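Local coordinates for protein mercuric reductase (Metallosphaera sedula, PDB 4YWO) that probably reduces mercuric ion to elemental mercury with electrons from NADPH, passed through a bound FAD, and works as a homodimer, at residues Ser146-Pro151 and Phe161-Glu166; Asp429-Val434 and Val447-Arg452; Thr325-Ala328 and His333-Val336. All blocks are in the same frame, centred on the assembly; numbering follows the deposited sequence.

Contact 1: residues Ser146-Pro151 and Phe161-Glu166; sequences SSPLIP and FWTNRE. With FAD (flavin-adenine dinucleotide), chain B.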
loop_
_atom_site.group_PDB
_atom_site.type_symbol
_atom_site.label_atom_id
_atom_site.label_comp_id
_atom_site.label_asym_id
_atom_site.label_seq_id
_atom_site.Cartn_x
_atom_site.Cartn_y
_atom_site.Cartn_z
ATOM N N SER A 146 -12.681 3.896 -26.060
ATOM C CA SER A 146 -12.211 5.184 -26.539
ATOM C C SER A 146 -11.000 4.938 -27.493
ATOM O O SER A 146 -10.508 3.814 -27.567
ATOM C CB SER A 146 -11.816 6.134 -25.411
ATOM O OG SER A 146 -10.804 5.509 -24.604
ATOM N N SER A 147 -10.602 5.950 -28.191
ATOM C CA SER A 147 -9.434 5.976 -29.047
ATOM C C SER A 147 -8.614 7.193 -28.793
ATOM O O SER A 147 -9.074 8.200 -28.272
ATOM C CB SER A 147 -9.918 6.074 -30.530
ATOM O OG SER A 147 -10.535 4.859 -30.974
ATOM N N PRO A 148 -7.341 7.178 -29.236
ATOM C CA PRO A 148 -6.580 8.365 -29.069
ATOM C C PRO A 148 -7.192 9.612 -29.769
ATOM O O PRO A 148 -7.634 9.500 -30.908
ATOM C CB PRO A 148 -5.207 7.992 -29.696
ATOM C CG PRO A 148 -5.133 6.504 -29.692
ATOM C CD PRO A 148 -6.569 6.053 -29.817
ATOM N N LEU A 149 -7.139 10.746 -29.094
ATOM C CA LEU A 149 -7.582 12.001 -29.596
ATOM C C LEU A 149 -6.408 12.586 -30.382
ATOM O O LEU A 149 -5.289 12.748 -29.828
ATOM C CB LEU A 149 -8.029 12.912 -28.470
ATOM C CG LEU A 149 -8.568 14.295 -28.780
ATOM C CD1 LEU A 149 -9.768 14.119 -29.704
ATOM C CD2 LEU A 149 -8.914 14.992 -27.477
ATOM N N ILE A 150 -6.660 12.866 -31.676
ATOM C CA ILE A 150 -5.638 13.391 -32.608
ATOM C C ILE A 150 -5.965 14.886 -32.853
ATOM O O ILE A 150 -6.993 15.197 -33.505
ATOM C CB ILE A 150 -5.669 12.694 -33.955
ATOM C CG1 ILE A 150 -5.698 11.175 -33.826
ATOM C CG2 ILE A 150 -4.546 13.227 -34.846
ATOM C CD1 ILE A 150 -4.635 10.637 -32.905
ATOM N N PRO A 151 -5.139 15.795 -32.323
ATOM C CA PRO A 151 -5.442 17.217 -32.445
ATOM C C PRO A 151 -5.287 17.643 -33.923
ATOM O O PRO A 151 -4.551 16.992 -34.701
ATOM C CB PRO A 151 -4.454 17.888 -31.493
ATOM C CG PRO A 151 -3.339 16.930 -31.348
ATOM C CD PRO A 151 -3.848 15.535 -31.644
ATOM N N PHE A 161 3.324 10.316 -36.298
ATOM C CA PHE A 161 3.460 10.444 -34.797
ATOM C C PHE A 161 3.155 9.048 -34.237
ATOM O O PHE A 161 2.710 8.138 -34.894
ATOM C CB PHE A 161 2.487 11.487 -34.260
ATOM C CG PHE A 161 1.061 11.251 -34.634
ATOM C CD1 PHE A 161 0.238 10.374 -33.973
ATOM C CD2 PHE A 161 0.511 11.845 -35.799
ATOM C CE1 PHE A 161 -1.063 10.069 -34.402
ATOM C CE2 PHE A 161 -0.787 11.582 -36.198
ATOM C CZ PHE A 161 -1.596 10.690 -35.554
ATOM N N TRP A 162 3.455 8.902 -32.945
ATOM C CA TRP A 162 3.129 7.756 -32.169
ATOM C C TRP A 162 1.933 8.113 -31.268
ATOM O O TRP A 162 1.778 9.261 -30.830
ATOM C CB TRP A 162 4.263 7.309 -31.306
ATOM C CG TRP A 162 5.365 6.647 -31.989
ATOM C CD1 TRP A 162 5.431 6.290 -33.318
ATOM C CD2 TRP A 162 6.570 6.163 -31.374
ATOM N NE1 TRP A 162 6.638 5.625 -33.564
ATOM C CE2 TRP A 162 7.341 5.553 -32.384
ATOM C CE3 TRP A 162 7.076 6.228 -30.087
ATOM C CZ2 TRP A 162 8.588 5.016 -32.127
ATOM C CZ3 TRP A 162 8.359 5.721 -29.854
ATOM C CH2 TRP A 162 9.058 5.077 -30.846
ATOM N N THR A 163 1.162 7.080 -30.999
ATOM C CA THR A 163 0.207 7.094 -29.908
ATOM C C THR A 163 0.724 6.082 -28.873
ATOM O O THR A 163 1.795 5.494 -29.021
ATOM C CB THR A 163 -1.202 6.714 -30.289
ATOM O OG1 THR A 163 -1.273 5.342 -30.677
ATOM C CG2 THR A 163 -1.726 7.599 -31.398
ATOM N N ASN A 164 -0.067 5.830 -27.815
ATOM C CA ASN A 164 0.326 4.761 -26.882
ATOM C C ASN A 164 0.673 3.422 -27.485
ATOM O O ASN A 164 1.589 2.741 -26.990
ATOM C CB ASN A 164 -0.806 4.624 -25.790
ATOM C CG ASN A 164 -2.161 4.265 -26.393
ATOM O OD1 ASN A 164 -2.769 5.064 -27.086
ATOM N ND2 ASN A 164 -2.597 2.994 -26.262
ATOM N N ARG A 165 -0.047 3.016 -28.534
ATOM C CA ARG A 165 0.162 1.760 -29.150
ATOM C C ARG A 165 1.600 1.649 -29.635
ATOM O O ARG A 165 2.276 0.662 -29.383
ATOM C CB ARG A 165 -0.810 1.585 -30.340
ATOM C CG ARG A 165 -0.652 0.286 -30.991
ATOM C CD ARG A 165 -1.606 0.140 -32.198
ATOM N NE ARG A 165 -2.988 0.292 -31.778
ATOM C CZ ARG A 165 -3.740 -0.704 -31.258
ATOM N NH1 ARG A 165 -3.254 -1.938 -31.087
ATOM N NH2 ARG A 165 -4.989 -0.460 -30.896
ATOM N N GLU A 166 2.052 2.642 -30.353
ATOM C CA GLU A 166 3.405 2.588 -30.880
ATOM C C GLU A 166 4.440 2.797 -29.851
ATOM O O GLU A 166 5.510 2.229 -29.953
ATOM C CB GLU A 166 3.544 3.619 -31.996
ATOM C CG GLU A 166 2.678 3.330 -33.188
ATOM C CD GLU A 166 1.228 3.731 -33.081
ATOM O OE1 GLU A 166 0.828 4.619 -32.343
ATOM O OE2 GLU A 166 0.388 3.022 -33.640
HETATM P PA FAD B . -12.313 -0.825 -24.371
HETATM O O1A FAD B . -11.570 -1.879 -23.585
HETATM O O2A FAD B . -11.601 -0.057 -25.460
HETATM O O5B FAD B . -13.625 -1.505 -25.010
HETATM C C5B FAD B . -13.921 -1.347 -26.396
HETATM C C4B FAD B . -13.781 -2.690 -27.100
HETATM O O4B FAD B . -14.978 -2.980 -27.829
HETATM C C3B FAD B . -12.625 -2.678 -28.088
HETATM O O3B FAD B . -11.666 -3.678 -27.733
HETATM C C2B FAD B . -13.224 -2.989 -29.445
HETATM O O2B FAD B . -12.650 -4.190 -29.969
HETATM C C1B FAD B . -14.715 -3.178 -29.221
HETATM N N9A FAD B . -15.472 -2.181 -30.020
HETATM C C8A FAD B . -15.265 -0.852 -30.020
HETATM N N7A FAD B . -16.125 -0.222 -30.860
HETATM C C5A FAD B . -16.908 -1.164 -31.417
HETATM C C6A FAD B . -18.024 -1.185 -32.392
HETATM N N6A FAD B . -18.487 -0.042 -32.953
HETATM N N1A FAD B . -18.565 -2.385 -32.702
HETATM C C2A FAD B . -18.115 -3.528 -32.152
HETATM N N3A FAD B . -17.107 -3.582 -31.261
HETATM C C4A FAD B . -16.474 -2.454 -30.860
HETATM N N1 FAD B . -6.671 2.521 -16.451
HETATM C C2 FAD B . -6.373 2.171 -15.174
HETATM O O2 FAD B . -7.307 2.026 -14.357
HETATM N N3 FAD B . -5.111 1.975 -14.751
HETATM C C4 FAD B . -4.056 2.111 -15.563
HETATM O O4 FAD B . -2.894 1.921 -15.140
HETATM C C4X FAD B . -4.296 2.491 -16.977
HETATM N N5 FAD B . -3.284 2.648 -17.859
HETATM C C5X FAD B . -3.536 2.996 -19.143
HETATM C C6 FAD B . -2.480 3.151 -20.034
HETATM C C7 FAD B . -2.730 3.508 -21.354
HETATM C C7M FAD B . -1.584 3.677 -22.317
HETATM C C8 FAD B . -4.126 3.724 -21.817
HETATM C C8M FAD B . -4.393 4.111 -23.248
HETATM C C9 FAD B . -5.185 3.570 -20.930
HETATM C C9A FAD B . -4.936 3.213 -19.610
HETATM N N10 FAD B . -6.003 3.054 -18.705
HETATM C C10 FAD B . -5.706 2.692 -17.377
HETATM C "C1'" FAD B . -7.388 3.260 -19.133
HETATM C "C2'" FAD B . -8.062 1.910 -19.342
HETATM O "O2'" FAD B . -7.254 1.101 -20.203
HETATM C "C3'" FAD B . -9.447 2.079 -19.956
HETATM O "O3'" FAD B . -10.202 3.015 -19.179
HETATM C "C4'" FAD B . -10.187 0.749 -20.008
HETATM O "O4'" FAD B . -9.536 -0.125 -20.936
HETATM C "C5'" FAD B . -11.638 0.947 -20.431
HETATM O "O5'" FAD B . -12.138 -0.262 -21.000
HETATM P P FAD B . -13.475 -0.252 -21.895
HETATM O O1P FAD B . -13.963 -1.675 -22.030
HETATM O O2P FAD B . -14.399 0.812 -21.353
HETATM O O3P FAD B . -12.935 0.234 -23.330
#
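P148 meets both T163 and N164 across this contact, and I150 meets F161, with no hydrogen bond between the two segments. P148 CB lies 3.9 Å from T163 CG2, and its CG touches that same methyl, the pyrrolidine crossing the side chains of T163 and N164 at roughly a right angle. I150 extends its tip to the phenyl ring: I150 CD1 is 3.9 Å from F161 CE1, while CG2 of the same isoleucine reaches F161 CZ. In the ring plane, T163 CG2 lies at the F161 edge.

T163 is the N-cap of helix 164-168 and forms a capping box with E166, whose OE1 takes two bonds, one from T163 N at 2.8 Å (161° at the hydrogen) and one from T163 OG1. With chi1 at 67°, T163 OG1 sits between the backbone N and the carbonyl carbon, turned to this carboxylate, and CG2 is left for P148.

Followed outward, N164 begins at the flavin: its CB is 3.7 Å from FAD C7M, and its CG lies by C8M. The amide then divides, N164 OD1 standing 3.8 Å from P148 CG, while N164 ND2 is 3.7 Å from FAD C8M and hydrogen-bonded to V56 O.

Contact 2: residues Asp429-Val434 and Val447-Arg452; sequences DLIDTV and VALAFR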
loop_
_atom_site.group_PDB
_atom_site.type_symbol
_atom_site.label_atom_id
_atom_site.label_comp_id
_atom_site.label_asym_id
_atom_site.label_seq_id
_atom_site.Cartn_x
_atom_site.Cartn_y
_atom_site.Cartn_z
ATOM N N ASP A 429 -12.255 8.488 13.267
ATOM C CA ASP A 429 -12.285 7.063 12.847
ATOM C C ASP A 429 -10.893 6.627 12.397
ATOM O O ASP A 429 -10.428 5.551 12.750
ATOM C CB ASP A 429 -13.254 6.749 11.706
ATOM C CG ASP A 429 -14.761 6.914 12.092
ATOM O OD1 ASP A 429 -15.057 6.553 13.268
ATOM O OD2 ASP A 429 -15.577 7.248 11.186
ATOM N N LEU A 430 -10.232 7.459 11.671
ATOM C CA LEU A 430 -8.863 7.130 11.281
ATOM C C LEU A 430 -7.909 7.163 12.445
ATOM O O LEU A 430 -7.023 6.324 12.582
ATOM C CB LEU A 430 -8.395 8.038 10.169
ATOM C CG LEU A 430 -8.631 7.633 8.751
ATOM C CD1 LEU A 430 -7.905 6.327 8.423
ATOM C CD2 LEU A 430 -10.106 7.417 8.491
ATOM N N ILE A 431 -8.002 8.191 13.287
ATOM C CA ILE A 431 -7.189 8.242 14.472
ATOM C C ILE A 431 -7.300 7.008 15.359
ATOM O O ILE A 431 -6.278 6.527 15.911
ATOM C CB ILE A 431 -7.472 9.560 15.225
ATOM C CG1 ILE A 431 -7.055 10.691 14.291
ATOM C CG2 ILE A 431 -6.684 9.623 16.536
ATOM C CD1 ILE A 431 -7.543 12.037 14.730
ATOM N N ASP A 432 -8.542 6.484 15.437
ATOM C CA ASP A 432 -8.830 5.299 16.260
ATOM C C ASP A 432 -8.367 3.963 15.668
ATOM O O ASP A 432 -8.409 2.931 16.338
ATOM C CB ASP A 432 -10.318 5.222 16.541
ATOM C CG ASP A 432 -10.785 6.238 17.560
ATOM O OD1 ASP A 432 -9.928 6.836 18.253
ATOM O OD2 ASP A 432 -12.058 6.395 17.656
ATOM N N THR A 433 -7.934 3.963 14.428
ATOM C CA THR A 433 -7.470 2.753 13.709
ATOM C C THR A 433 -5.961 2.696 13.798
ATOM O O THR A 433 -5.286 3.590 13.250
ATOM C CB THR A 433 -7.832 2.823 12.256
ATOM O OG1 THR A 433 -9.273 2.922 12.154
ATOM C CG2 THR A 433 -7.446 1.529 11.535
ATOM N N VAL A 434 -5.478 1.697 14.554
ATOM C CA VAL A 434 -4.030 1.473 14.690
ATOM C C VAL A 434 -3.488 1.031 13.308
ATOM O O VAL A 434 -3.980 0.059 12.713
ATOM C CB VAL A 434 -3.733 0.460 15.796
ATOM C CG1 VAL A 434 -2.244 0.222 15.960
ATOM C CG2 VAL A 434 -4.369 0.980 17.139
ATOM N N VAL A 447 -2.096 12.590 8.631
ATOM C CA VAL A 447 -2.810 13.772 8.187
ATOM C C VAL A 447 -4.122 13.972 8.908
ATOM O O VAL A 447 -4.577 15.114 9.110
ATOM C CB VAL A 447 -2.966 13.810 6.626
ATOM C CG1 VAL A 447 -3.958 12.814 6.108
ATOM C CG2 VAL A 447 -3.278 15.209 6.092
ATOM N N ALA A 448 -4.810 12.901 9.276
ATOM C CA ALA A 448 -6.031 12.998 10.133
ATOM C C ALA A 448 -5.684 13.715 11.473
ATOM O O ALA A 448 -6.529 14.582 11.938
ATOM C CB ALA A 448 -6.582 11.582 10.402
ATOM N N LEU A 449 -4.575 13.387 12.067
ATOM C CA LEU A 449 -4.119 13.992 13.338
ATOM C C LEU A 449 -3.900 15.523 13.170
ATOM O O LEU A 449 -4.040 16.319 14.119
ATOM C CB LEU A 449 -2.870 13.358 13.828
ATOM C CG LEU A 449 -3.045 11.988 14.477
ATOM C CD1 LEU A 449 -1.708 11.345 14.610
ATOM C CD2 LEU A 449 -3.679 12.105 15.856
ATOM N N ALA A 450 -3.597 15.929 11.937
ATOM C CA ALA A 450 -3.344 17.354 11.625
ATOM C C ALA A 450 -4.563 18.204 11.747
ATOM O O ALA A 450 -4.408 19.464 11.768
ATOM C CB ALA A 450 -2.712 17.534 10.252
ATOM N N PHE A 451 -5.772 17.647 11.851
ATOM C CA PHE A 451 -7.006 18.366 11.851
ATOM C C PHE A 451 -7.141 19.097 13.169
ATOM O O PHE A 451 -7.564 20.235 13.197
ATOM C CB PHE A 451 -8.244 17.563 11.507
ATOM C CG PHE A 451 -8.402 17.422 9.992
ATOM C CD1 PHE A 451 -7.573 16.539 9.319
ATOM C CD2 PHE A 451 -9.161 18.291 9.204
ATOM C CE1 PHE A 451 -7.665 16.456 7.987
ATOM C CE2 PHE A 451 -9.306 18.184 7.876
ATOM C CZ PHE A 451 -8.460 17.245 7.181
ATOM N N ARG A 452 -6.602 18.516 14.200
ATOM C CA ARG A 452 -6.648 19.295 15.459
ATOM C C ARG A 452 -5.271 19.558 16.020
ATOM O O ARG A 452 -5.010 20.654 16.501
ATOM C CB ARG A 452 -7.620 18.628 16.413
ATOM C CG ARG A 452 -9.068 18.927 16.062
ATOM C CD ARG A 452 -9.346 20.440 16.049
ATOM N NE ARG A 452 -10.670 20.799 15.513
ATOM C CZ ARG A 452 -11.008 20.988 14.219
ATOM N NH1 ARG A 452 -10.153 20.847 13.191
ATOM N NH2 ARG A 452 -12.270 21.315 13.941
#
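The backbones of 429-434 and 447-452 come nearest at I431 and A448, whose CA atoms are 6.5 Å apart, a close approach between helices 427-431 and 442-449 that is consistent with the small side chain of A448. No hydrogen bond joins the segments; the evidence for the contact is a set of apolar distances near van der Waals range. A448 CB touches two residues at once, standing 4.0 Å from L430 CB and equally far from I431 CG1. L430 contributes little beyond its CB, since the end of its side chain leads away from A448.

I431 does most of the touching from its side. Its CG2 lies anti to the backbone N, with CG1 beside that N (chi1 -63°), and L449 CD2 rests against CG1, CG2 and CD1 of I431 together, 4.0 Å from I431 CG2. The chain runs on, extended (chi2 167°), to put I431 CD1 3.9 Å from A448 O. That carbonyl also accepts F451 N at 3.2 Å, so an apolar methyl rests against an oxygen already bonded within its own segment.

Nearby, I431 O accepts from R445 NE, a polar tie between the same two helices. D432 forms a salt bridge with R319 of the second subunit, and V447 and F451 pack on strands 368-374 and 390-396. The arrangement is a helix-helix contact in the C-terminal dimerisation domain of the pyridine nucleotide-disulfide oxidoreductases, beside the subunit interface and the antiparallel sheet.

Contact 3: residues Thr325-Ala328 and His333-Val336; sequences TENA and HKRV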
loop_
_atom_site.group_PDB
_atom_site.type_symbol
_atom_site.label_atom_id
_atom_site.label_comp_id
_atom_site.label_asym_id
_atom_site.label_seq_id
_atom_site.Cartn_x
_atom_site.Cartn_y
_atom_site.Cartn_z
ATOM N N THR A 325 -25.417 -4.029 -16.576
ATOM C CA THR A 325 -25.979 -5.320 -16.899
ATOM C C THR A 325 -27.077 -5.670 -15.865
ATOM O O THR A 325 -28.193 -6.106 -16.201
ATOM C CB THR A 325 -24.955 -6.339 -17.088
ATOM O OG1 THR A 325 -24.081 -6.008 -18.154
ATOM C CG2 THR A 325 -25.480 -7.742 -17.263
ATOM N N GLU A 326 -26.736 -5.541 -14.582
ATOM C CA GLU A 326 -27.727 -5.847 -13.567
ATOM C C GLU A 326 -28.889 -4.963 -13.709
ATOM O O GLU A 326 -30.095 -5.475 -13.570
ATOM C CB GLU A 326 -27.051 -5.724 -12.160
ATOM C CG GLU A 326 -28.027 -6.096 -11.088
ATOM C CD GLU A 326 -27.394 -6.210 -9.720
ATOM O OE1 GLU A 326 -26.181 -5.910 -9.577
ATOM O OE2 GLU A 326 -28.162 -6.499 -8.775
ATOM N N ASN A 327 -28.729 -3.659 -13.935
ATOM C CA ASN A 327 -29.902 -2.757 -14.068
ATOM C C ASN A 327 -30.732 -3.168 -15.314
ATOM O O ASN A 327 -32.008 -3.222 -15.308
ATOM C CB ASN A 327 -29.543 -1.330 -14.212
ATOM C CG ASN A 327 -28.972 -0.704 -12.872
ATOM O OD1 ASN A 327 -29.158 -1.286 -11.844
ATOM N ND2 ASN A 327 -28.439 0.456 -12.930
ATOM N N ALA A 328 -30.034 -3.585 -16.336
ATOM C CA ALA A 328 -30.780 -3.935 -17.616
ATOM C C ALA A 328 -31.544 -5.177 -17.441
ATOM O O ALA A 328 -32.730 -5.197 -17.915
ATOM C CB ALA A 328 -29.764 -4.078 -18.781
ATOM N N HIS A 333 -31.896 -0.261 -9.835
ATOM C CA HIS A 333 -31.651 1.123 -9.963
ATOM C C HIS A 333 -30.300 1.473 -9.256
ATOM O O HIS A 333 -30.215 2.553 -8.645
ATOM C CB HIS A 333 -32.812 1.825 -9.368
ATOM C CG HIS A 333 -34.066 1.615 -10.143
ATOM N ND1 HIS A 333 -34.329 2.318 -11.288
ATOM C CD2 HIS A 333 -35.102 0.752 -9.961
ATOM C CE1 HIS A 333 -35.510 1.926 -11.772
ATOM N NE2 HIS A 333 -35.989 0.985 -10.986
ATOM N N LYS A 334 -29.295 0.600 -9.470
ATOM C CA LYS A 334 -27.911 0.719 -8.916
ATOM C C LYS A 334 -27.100 1.737 -9.639
ATOM O O LYS A 334 -27.311 2.020 -10.862
ATOM C CB LYS A 334 -27.225 -0.582 -8.904
ATOM C CG LYS A 334 -28.051 -1.569 -8.099
ATOM C CD LYS A 334 -27.316 -2.816 -7.709
ATOM C CE LYS A 334 -28.200 -3.544 -6.685
ATOM N NZ LYS A 334 -27.792 -4.968 -6.582
ATOM N N ARG A 335 -26.166 2.345 -8.864
ATOM C CA ARG A 335 -25.324 3.404 -9.316
ATOM C C ARG A 335 -23.901 3.157 -8.921
ATOM O O ARG A 335 -23.669 2.345 -8.021
ATOM C CB ARG A 335 -25.750 4.682 -8.707
ATOM C CG ARG A 335 -27.232 4.782 -8.852
ATOM C CD ARG A 335 -27.703 6.135 -8.513
ATOM N NE ARG A 335 -27.772 6.290 -7.077
ATOM C CZ ARG A 335 -28.092 7.473 -6.542
ATOM N NH1 ARG A 335 -28.418 8.503 -7.343
ATOM N NH2 ARG A 335 -28.103 7.625 -5.230
ATOM N N VAL A 336 -22.941 3.812 -9.586
ATOM C CA VAL A 336 -21.582 3.695 -9.111
ATOM C C VAL A 336 -21.166 5.119 -8.894
ATOM O O VAL A 336 -20.964 5.885 -9.867
ATOM C CB VAL A 336 -20.624 2.912 -10.049
ATOM C CG1 VAL A 336 -20.760 3.391 -11.426
ATOM C CG2 VAL A 336 -19.170 3.027 -9.584
#
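N327 carries its CG beside the backbone N (chi1 -71°) and E326 carries its own anti to that atom (chi1 -177°), and these two torsions direct consecutive side chains of helix 314-330 to one residue, K334. The helix starts at the FAD, which E314 N binds, and its C-terminal part is here tied to the connection that leads to strand 343-345, the first strand of the antiparallel sheet of the dimerisation domain.

The side-chain amide of N327 bridges the N-H and C=O of K334. K334 N donates to N327 OD1 at 3.0 Å, approaching tilted out of the carbonyl plane. In return N327 ND2 donates to K334 O at 2.8 Å, the acceptor lying in the amide plane. Using both ends of the group fixes its rotation, and two further partners, E293 O for ND2 and the S332 hydroxyl for OD1, satisfy this buried amide from outside the pair of segments.

K334 then sends its extended side chain across that of E326 at an oblique angle, and K334 CB passes 3.6 Å from N327 OD1. The ammonium ends in a salt bridge near the surface, where E326 OE1 also has a long, weak ion pair with K33. K334 NZ sits 2.7 Å from E326 OE2, which it reaches from above the carboxylate plane, 36° out of it.

Contacts 1 and 2 are both without hydrogen bonds between their segments, whereas contact 3 is held by polar groups and a salt bridge. Contact 1 is a surface contact at the flavin, yet its N164 is buried; contact 2 is partly buried in the dimerisation domain, on the opposite side of the chain's centre, the centres of contacts 1 and 2 lying about 43 Å apart. Contact 3, also partly buried but away from the annotated sites, joins a helix to its own following loop. None shares a helix or strand with another. Contacts 2 and 3 are about 21 Å apart at nearest atoms within one chain, but V336 packs on V434 of the second subunit, so the 333-336 segment of one subunit meets the 429-434 segment of the other.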